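Local coordinates for sugar ABC transporter substrate-binding protein (Treponema pallidum subsp. pallidum, PDB 5U2P) that probably captures a ligand, perhaps a sugar, in the periplasm and passes it to an ABC transporter for uptake, at residues Y144-F149 with D261-M265; L164-A168 with L236-Y241. One frame throughout, in Å; residues are numbered along the deposited sequence.

Both contacts are largely buried and lie on the same side of the chain's centre, about 15 Å apart between their centres. Contact 1 joins a strand end and the start of helix 146-151 to strand 263-267 and the turn before it. Contact 2 sets helix 160-172, the next helix in the chain, against the end of helix 227-238. Their chemistry differs. Contact 1 is polar along one side, with a backbone hydrogen bond, an Asn N-cap and a bridging water. Contact 2 has no hydrogen bond across it and rests on a cysteine CH-pi contact with a tyrosine ring and on leucines, with an exposed arginine at its rim. They touch where Met265 CE packs on Cys167 SG at 3.5 Å.

Contact 1 of 2, residues Y144-F149 with D261-M265; sequences YNKDLF and DRIAM
An antiparallel strand pair ends here in an Asn N-cap, where strand 138-145 passes into helix 146-151 beside strand 263-267. Tyr144 and Met265 form a non-hydrogen-bonded pair. The next residue makes a backbone hydrogen bond: Asn145 N donates to Ala264 O at 3.0 Å, nearly straight at 166°. The same oxygen receives a CA-H contact from Tyr144.

The Asn145 side chain works in two directions. With chi1 at -174°, CG lies beside the carbonyl carbon, and the amide sits between the first turn of the helix and Asp261. OD1 accepts from Leu148 N, which sits above the carbonyl plane, and more weakly from Asp147 N. This caps the first turn of the helix. ND2 faces the other segment. It gives a weak bond to Asp261 OD1 at 3.2 Å, with the amide and carboxylate planes 68° apart. It also donates to a water, which passes a bond on to Ile263 O. The main partner of Asp261 is Arg280, through a salt bridge. Asp261 has positive phi and closes helix 251-258 in a Schellman motif.

Beside the polar groups, Leu148 CD1 reaches Ala264 CA at 4.1 Å. Tyr144 CD2 lies over one face of the Phe149 ring, toward its rim. The Met265 and Phe149 side chains cross at about a right angle, and Met265 meets the edge of the ring. Its CG is 3.7 Å from Phe149 CZ, and its SD lies in the ring plane, a Met-aromatic contact.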
ATOM      1  N   TYR A 144      -5.094  14.706  -9.984  1.00 24.69           N
ATOM      2  CA  TYR A 144      -5.617  16.010 -10.328  1.00 23.66           C
ATOM      3  C   TYR A 144      -6.382  16.012 -11.638  1.00 25.47           C
ATOM      4  O   TYR A 144      -6.212  15.133 -12.502  1.00 23.88           O
ATOM      5  CB  TYR A 144      -4.498  17.040 -10.379  1.00 24.99           C
ATOM      6  CG  TYR A 144      -3.440  16.816 -11.432  1.00 27.61           C
ATOM      7  CD1 TYR A 144      -2.336  16.020 -11.169  1.00 27.79           C
ATOM      8  CD2 TYR A 144      -3.532  17.421 -12.687  1.00 29.08           C
ATOM      9  CE1 TYR A 144      -1.348  15.818 -12.123  1.00 33.80           C
ATOM     10  CE2 TYR A 144      -2.544  17.231 -13.643  1.00 39.40           C
ATOM     11  CZ  TYR A 144      -1.459  16.427 -13.354  1.00 40.95           C
ATOM     12  OH  TYR A 144      -0.471  16.214 -14.278  1.00 37.70           O
ATOM     13  N   ASN A 145      -7.268  16.990 -11.725  1.00 23.38           N
ATOM     14  CA  ASN A 145      -8.119  17.198 -12.889  1.00 25.28           C
ATOM     15  C   ASN A 145      -7.381  18.046 -13.923  1.00 26.71           C
ATOM     16  O   ASN A 145      -7.303  19.272 -13.789  1.00 30.89           O
ATOM     17  CB  ASN A 145      -9.433  17.869 -12.475  1.00 31.96           C
ATOM     18  CG  ASN A 145     -10.416  17.977 -13.625  1.00 34.36           C
ATOM     19  OD1 ASN A 145     -10.015  18.069 -14.784  1.00 33.63           O
ATOM     20  ND2 ASN A 145     -11.711  17.943 -13.315  1.00 31.92           N
ATOM     21  N   LYS A 146      -6.854  17.380 -14.950  1.00 35.19           N
ATOM     22  CA  LYS A 146      -6.031  18.028 -15.978  1.00 31.78           C
ATOM     23  C   LYS A 146      -6.752  19.176 -16.688  1.00 28.34           C
ATOM     24  O   LYS A 146      -6.121  20.158 -17.073  1.00 39.05           O
ATOM     25  CB  LYS A 146      -5.591  17.007 -17.027  1.00 38.00           C
ATOM     26  CG  LYS A 146      -4.504  16.049 -16.608  1.00 48.88           C
ATOM     27  CD  LYS A 146      -4.099  15.162 -17.780  1.00 60.81           C
ATOM     28  CE  LYS A 146      -2.846  14.366 -17.476  1.00 66.37           C
ATOM     29  NZ  LYS A 146      -2.443  13.505 -18.622  1.00 69.26           N
ATOM     30  N   ASP A 147      -8.066  19.050 -16.861  1.00 34.22           N
ATOM     31  CA  ASP A 147      -8.842  20.079 -17.556  1.00 43.20           C
ATOM     32  C   ASP A 147      -8.943  21.337 -16.721  1.00 50.53           C
ATOM     33  O   ASP A 147      -8.806  22.434 -17.249  1.00 41.66           O
ATOM     34  CB  ASP A 147     -10.252  19.585 -17.903  1.00 43.91           C
ATOM     35  CG  ASP A 147     -10.259  18.530 -18.996  1.00 52.32           C
ATOM     36  OD1 ASP A 147      -9.305  18.477 -19.799  1.00 62.93           O
ATOM     37  OD2 ASP A 147     -11.236  17.752 -19.058  1.00 70.51           O
ATOM     38  N   LEU A 148      -9.186  21.187 -15.421  1.00 38.30           N
ATOM     39  CA  LEU A 148      -9.226  22.339 -14.523  1.00 39.41           C
ATOM     40  C   LEU A 148      -7.862  23.002 -14.446  1.00 55.90           C
ATOM     41  O   LEU A 148      -7.755  24.229 -14.432  1.00 47.63           O
ATOM     42  CB  LEU A 148      -9.663  21.938 -13.117  1.00 33.39           C
ATOM     43  CG  LEU A 148     -11.132  21.620 -12.896  1.00 45.06           C
ATOM     44  CD1 LEU A 148     -11.330  21.057 -11.498  1.00 45.53           C
ATOM     45  CD2 LEU A 148     -11.982  22.872 -13.091  1.00 49.22           C
ATOM     46  N   PHE A 149      -6.819  22.184 -14.377  1.00 38.54           N
ATOM     47  CA  PHE A 149      -5.463  22.707 -14.358  1.00 29.27           C
ATOM     48  C   PHE A 149      -5.198  23.550 -15.600  1.00 52.62           C
ATOM     49  O   PHE A 149      -4.597  24.618 -15.509  1.00 47.66           O
ATOM     50  CB  PHE A 149      -4.444  21.576 -14.263  1.00 38.67           C
ATOM     51  CG  PHE A 149      -4.068  21.221 -12.857  1.00 29.28           C
ATOM     52  CD1 PHE A 149      -5.029  21.182 -11.857  1.00 40.27           C
ATOM     53  CD2 PHE A 149      -2.756  20.915 -12.531  1.00 37.95           C
ATOM     54  CE1 PHE A 149      -4.682  20.853 -10.564  1.00 29.53           C
ATOM     55  CE2 PHE A 149      -2.412  20.584 -11.234  1.00 36.48           C
ATOM     56  CZ  PHE A 149      -3.379  20.557 -10.255  1.00 38.03           C
ATOM     57  N   ASP A 261     -16.332  18.414 -11.148  1.00 19.45           N
ATOM     58  CA  ASP A 261     -15.338  19.480 -11.278  1.00 24.20           C
ATOM     59  C   ASP A 261     -15.325  20.401 -10.052  1.00 31.00           C
ATOM     60  O   ASP A 261     -15.063  21.602 -10.167  1.00 25.11           O
ATOM     61  CB  ASP A 261     -15.579  20.325 -12.555  1.00 25.97           C
ATOM     62  CG  ASP A 261     -15.333  19.562 -13.853  1.00 43.50           C
ATOM     63  OD1 ASP A 261     -14.861  18.408 -13.847  1.00 32.79           O
ATOM     64  OD2 ASP A 261     -15.597  20.152 -14.916  1.00 38.49           O
ATOM     65  N   ARG A 262     -15.599  19.845  -8.873  1.00 27.07           N
ATOM     66  CA  ARG A 262     -15.608  20.641  -7.639  1.00 24.76           C
ATOM     67  C   ARG A 262     -14.335  20.452  -6.810  1.00 27.85           C
ATOM     68  O   ARG A 262     -14.182  21.079  -5.750  1.00 26.25           O
ATOM     69  CB  ARG A 262     -16.831  20.288  -6.798  1.00 23.06           C
ATOM     70  CG  ARG A 262     -18.119  20.702  -7.411  1.00 33.31           C
ATOM     71  CD  ARG A 262     -19.275  20.097  -6.677  1.00 30.36           C
ATOM     72  NE  ARG A 262     -20.507  20.392  -7.387  1.00 29.23           N
ATOM     73  CZ  ARG A 262     -21.698  19.888  -7.082  1.00 28.80           C
ATOM     74  NH1 ARG A 262     -21.836  19.042  -6.072  1.00 27.50           N
ATOM     75  NH2 ARG A 262     -22.744  20.220  -7.820  1.00 32.85           N
ATOM     76  N   ILE A 263     -13.433  19.596  -7.298  1.00 24.02           N
ATOM     77  CA  ILE A 263     -12.131  19.333  -6.666  1.00 22.93           C
ATOM     78  C   ILE A 263     -10.976  19.337  -7.676  1.00 25.19           C
ATOM     79  O   ILE A 263     -10.968  18.559  -8.634  1.00 27.64           O
ATOM     80  CB  ILE A 263     -12.095  17.956  -5.980  1.00 23.29           C
ATOM     81  CG1 ILE A 263     -13.228  17.811  -4.980  1.00 27.22           C
ATOM     82  CG2 ILE A 263     -10.706  17.715  -5.312  1.00 24.41           C
ATOM     83  CD1 ILE A 263     -13.321  16.402  -4.408  1.00 22.99           C
ATOM     84  N   ALA A 264      -9.973  20.162  -7.424  1.00 28.41           N
ATOM     85  CA  ALA A 264      -8.827  20.264  -8.324  1.00 31.92           C
ATOM     86  C   ALA A 264      -7.878  19.100  -8.137  1.00 26.54           C
ATOM     87  O   ALA A 264      -7.409  18.505  -9.114  1.00 27.81           O
ATOM     88  CB  ALA A 264      -8.093  21.574  -8.095  1.00 38.71           C
ATOM     89  N   MET A 265      -7.605  18.794  -6.875  1.00 28.35           N
ATOM     90  CA  MET A 265      -6.618  17.799  -6.479  1.00 26.14           C
ATOM     91  C   MET A 265      -7.164  16.917  -5.358  1.00 23.64           C
ATOM     92  O   MET A 265      -7.846  17.397  -4.463  1.00 25.08           O
ATOM     93  CB  MET A 265      -5.333  18.475  -6.000  1.00 28.90           C
ATOM     94  CG  MET A 265      -4.582  19.226  -7.064  1.00 31.68           C
ATOM     95  SD  MET A 265      -3.090  19.988  -6.418  1.00 31.11           S
ATOM     96  CE  MET A 265      -3.791  21.260  -5.374  1.00 34.62           C
TER
HETATM   97  O   HOH W   1     -12.538  17.694 -10.702  1.00 28.40           O

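Contact 2 of 2, residues L164-A168 with L236-Y241; sequences LESCA and LFKRGY
Cys167 CB sits over the centre of the Tyr241 ring, 3.2 Å from the centroid and 11° off the normal. This is a close CH-pi contact. The sulfur of Cys167 is set obliquely to the same ring, at 4.3 Å from the centroid. Further along the ring, Tyr241 CE2 comes to 3.4 Å from Leu164 O. That oxygen already accepts the helical bond from Ala168 N. The hydroxyl end reaches Ala168, with Tyr241 OH 3.4 Å from Ala168 CB.

The two branches of Leu164 part. CD2 lies in the ring plane at the edge of Tyr241, and also meets Leu236 CD2 at 3.9 Å. CD1 turns to the Arg239 guanidinium and rests over one face, toward its rim, 3.8 Å from NH2. The motif behind this packing is a Schellman motif at the end of helix 227-238. Gly240 takes positive phi (70°), and Gly240 N and Tyr241 N bond back to Phe237 O and Leu236 O. The helix ends there, and the CB of Tyr241, the next residue, points toward helix 160-172.

Arg239 helps hold the ring from behind. Its CB lies over the centre of the face opposite Cys167, so the ring is clamped between two CB atoms. The chain of Arg239 runs extended from CG to NE, and NE forms a salt bridge with Glu235. The backbone of Tyr241 is bonded to Leu180 of strand 178-181.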
ATOM      1  N   LEU A 164       1.828  24.702  -3.184  1.00 30.28           N
ATOM      2  CA  LEU A 164       1.196  25.841  -2.511  1.00 31.50           C
ATOM      3  C   LEU A 164       0.669  26.854  -3.525  1.00 45.69           C
ATOM      4  O   LEU A 164      -0.433  27.386  -3.365  1.00 37.46           O
ATOM      5  CB  LEU A 164       2.175  26.526  -1.551  1.00 37.61           C
ATOM      6  CG  LEU A 164       2.610  25.694  -0.345  1.00 39.78           C
ATOM      7  CD1 LEU A 164       3.601  26.471   0.512  1.00 42.84           C
ATOM      8  CD2 LEU A 164       1.429  25.234   0.511  1.00 34.53           C
ATOM      9  N   GLU A 165       1.453  27.114  -4.569  1.00 41.94           N
ATOM     10  CA  GLU A 165       1.036  28.054  -5.606  1.00 47.62           C
ATOM     11  C   GLU A 165      -0.182  27.514  -6.350  1.00 49.88           C
ATOM     12  O   GLU A 165      -1.139  28.246  -6.595  1.00 40.86           O
ATOM     13  CB  GLU A 165       2.178  28.332  -6.590  1.00 45.30           C
ATOM     14  CG  GLU A 165       1.811  29.322  -7.692  1.00 71.95           C
ATOM     15  CD  GLU A 165       2.959  29.602  -8.649  1.00 89.38           C
ATOM     16  OE1 GLU A 165       3.956  28.844  -8.643  1.00 80.18           O
ATOM     17  OE2 GLU A 165       2.857  30.587  -9.412  1.00 98.21           O
ATOM     18  N   SER A 166      -0.142  26.230  -6.705  1.00 33.41           N
ATOM     19  CA  SER A 166      -1.262  25.593  -7.386  1.00 29.06           C
ATOM     20  C   SER A 166      -2.528  25.754  -6.553  1.00 38.60           C
ATOM     21  O   SER A 166      -3.603  26.025  -7.091  1.00 36.35           O
ATOM     22  CB  SER A 166      -0.988  24.109  -7.637  1.00 38.32           C
ATOM     23  OG  SER A 166       0.055  23.918  -8.584  1.00 42.11           O
ATOM     24  N   CYS A 167      -2.405  25.575  -5.239  1.00 26.32           N
ATOM     25  CA  CYS A 167      -3.568  25.712  -4.368  1.00 27.53           C
ATOM     26  C   CYS A 167      -4.033  27.155  -4.376  1.00 42.83           C
ATOM     27  O   CYS A 167      -5.230  27.428  -4.364  1.00 40.76           O
ATOM     28  CB  CYS A 167      -3.265  25.284  -2.942  1.00 26.85           C
ATOM     29  SG  CYS A 167      -3.111  23.483  -2.743  1.00 28.98           S
ATOM     30  N   ALA A 168      -3.071  28.073  -4.389  1.00 32.80           N
ATOM     31  CA  ALA A 168      -3.370  29.502  -4.385  1.00 35.55           C
ATOM     32  C   ALA A 168      -4.178  29.919  -5.613  1.00 44.98           C
ATOM     33  O   ALA A 168      -5.146  30.663  -5.490  1.00 52.15           O
ATOM     34  CB  ALA A 168      -2.081  30.310  -4.303  1.00 37.98           C
ATOM     35  N   LEU A 236      -0.686  23.807   5.335  1.00 31.92           N
ATOM     36  CA  LEU A 236      -1.861  23.514   4.505  1.00 31.81           C
ATOM     37  C   LEU A 236      -3.159  23.903   5.231  1.00 29.43           C
ATOM     38  O   LEU A 236      -4.064  24.458   4.610  1.00 33.39           O
ATOM     39  CB  LEU A 236      -1.910  22.036   4.102  1.00 27.39           C
ATOM     40  CG  LEU A 236      -0.787  21.563   3.171  1.00 29.59           C
ATOM     41  CD1 LEU A 236      -0.945  20.092   2.907  1.00 26.21           C
ATOM     42  CD2 LEU A 236      -0.755  22.310   1.845  1.00 28.95           C
ATOM     43  N   PHE A 237      -3.244  23.619   6.531  1.00 34.57           N
ATOM     44  CA  PHE A 237      -4.434  23.987   7.313  1.00 31.74           C
ATOM     45  C   PHE A 237      -4.527  25.503   7.441  1.00 35.66           C
ATOM     46  O   PHE A 237      -5.607  26.091   7.301  1.00 30.87           O
ATOM     47  CB  PHE A 237      -4.402  23.345   8.705  1.00 36.36           C
ATOM     48  CG  PHE A 237      -4.622  21.848   8.699  1.00 52.88           C
ATOM     49  CD1 PHE A 237      -5.889  21.314   8.547  1.00 54.56           C
ATOM     50  CD2 PHE A 237      -3.554  20.976   8.856  1.00 63.08           C
ATOM     51  CE1 PHE A 237      -6.082  19.937   8.546  1.00 61.71           C
ATOM     52  CE2 PHE A 237      -3.744  19.601   8.854  1.00 48.57           C
ATOM     53  CZ  PHE A 237      -4.997  19.085   8.706  1.00 33.99           C
ATOM     54  N   LYS A 238      -3.379  26.124   7.701  1.00 34.75           N
ATOM     55  CA  LYS A 238      -3.272  27.575   7.878  1.00 62.14           C
ATOM     56  C   LYS A 238      -3.800  28.365   6.681  1.00 42.06           C
ATOM     57  O   LYS A 238      -4.520  29.360   6.848  1.00 36.96           O
ATOM     58  CB  LYS A 238      -1.808  27.953   8.133  1.00 48.49           C
ATOM     59  CG  LYS A 238      -1.520  29.452   8.269  1.00 69.10           C
ATOM     60  CD  LYS A 238      -0.246  29.829   7.521  1.00 74.88           C
ATOM     61  CE  LYS A 238       0.060  31.311   7.623  1.00 75.64           C
ATOM     62  NZ  LYS A 238       0.695  31.656   8.918  1.00 72.05           N
ATOM     63  N   ARG A 239      -3.421  27.940   5.480  1.00 37.39           N
ATOM     64  CA  ARG A 239      -3.828  28.626   4.256  1.00 34.06           C
ATOM     65  C   ARG A 239      -5.199  28.175   3.762  1.00 36.96           C
ATOM     66  O   ARG A 239      -5.711  28.694   2.763  1.00 34.15           O
ATOM     67  CB  ARG A 239      -2.773  28.419   3.166  1.00 40.90           C
ATOM     68  CG  ARG A 239      -1.369  28.890   3.575  1.00 41.12           C
ATOM     69  CD  ARG A 239      -0.451  29.074   2.363  1.00 38.44           C
ATOM     70  NE  ARG A 239       0.946  29.289   2.742  1.00 53.41           N
ATOM     71  CZ  ARG A 239       1.920  29.630   1.898  1.00 59.60           C
ATOM     72  NH1 ARG A 239       1.659  29.820   0.612  1.00 66.50           N
ATOM     73  NH2 ARG A 239       3.160  29.789   2.345  1.00 68.18           N
ATOM     74  N   GLY A 240      -5.810  27.229   4.468  1.00 45.54           N
ATOM     75  CA  GLY A 240      -7.115  26.719   4.078  1.00 49.46           C
ATOM     76  C   GLY A 240      -7.095  25.879   2.809  1.00 53.67           C
ATOM     77  O   GLY A 240      -8.115  25.709   2.153  1.00 38.86           O
ATOM     78  N   TYR A 241      -5.933  25.341   2.461  1.00 28.27           N
ATOM     79  CA  TYR A 241      -5.802  24.481   1.299  1.00 25.17           C
ATOM     80  C   TYR A 241      -6.339  23.081   1.571  1.00 30.31           C
ATOM     81  O   TYR A 241      -6.744  22.386   0.646  1.00 34.07           O
ATOM     82  CB  TYR A 241      -4.341  24.401   0.852  1.00 31.26           C
ATOM     83  CG  TYR A 241      -3.779  25.712   0.351  1.00 29.64           C
ATOM     84  CD1 TYR A 241      -4.620  26.775   0.012  1.00 35.49           C
ATOM     85  CD2 TYR A 241      -2.407  25.887   0.191  1.00 39.20           C
ATOM     86  CE1 TYR A 241      -4.108  27.964  -0.452  1.00 39.09           C
ATOM     87  CE2 TYR A 241      -1.886  27.082  -0.280  1.00 39.36           C
ATOM     88  CZ  TYR A 241      -2.747  28.118  -0.600  1.00 49.81           C
ATOM     89  OH  TYR A 241      -2.247  29.312  -1.070  1.00 50.57           O
TER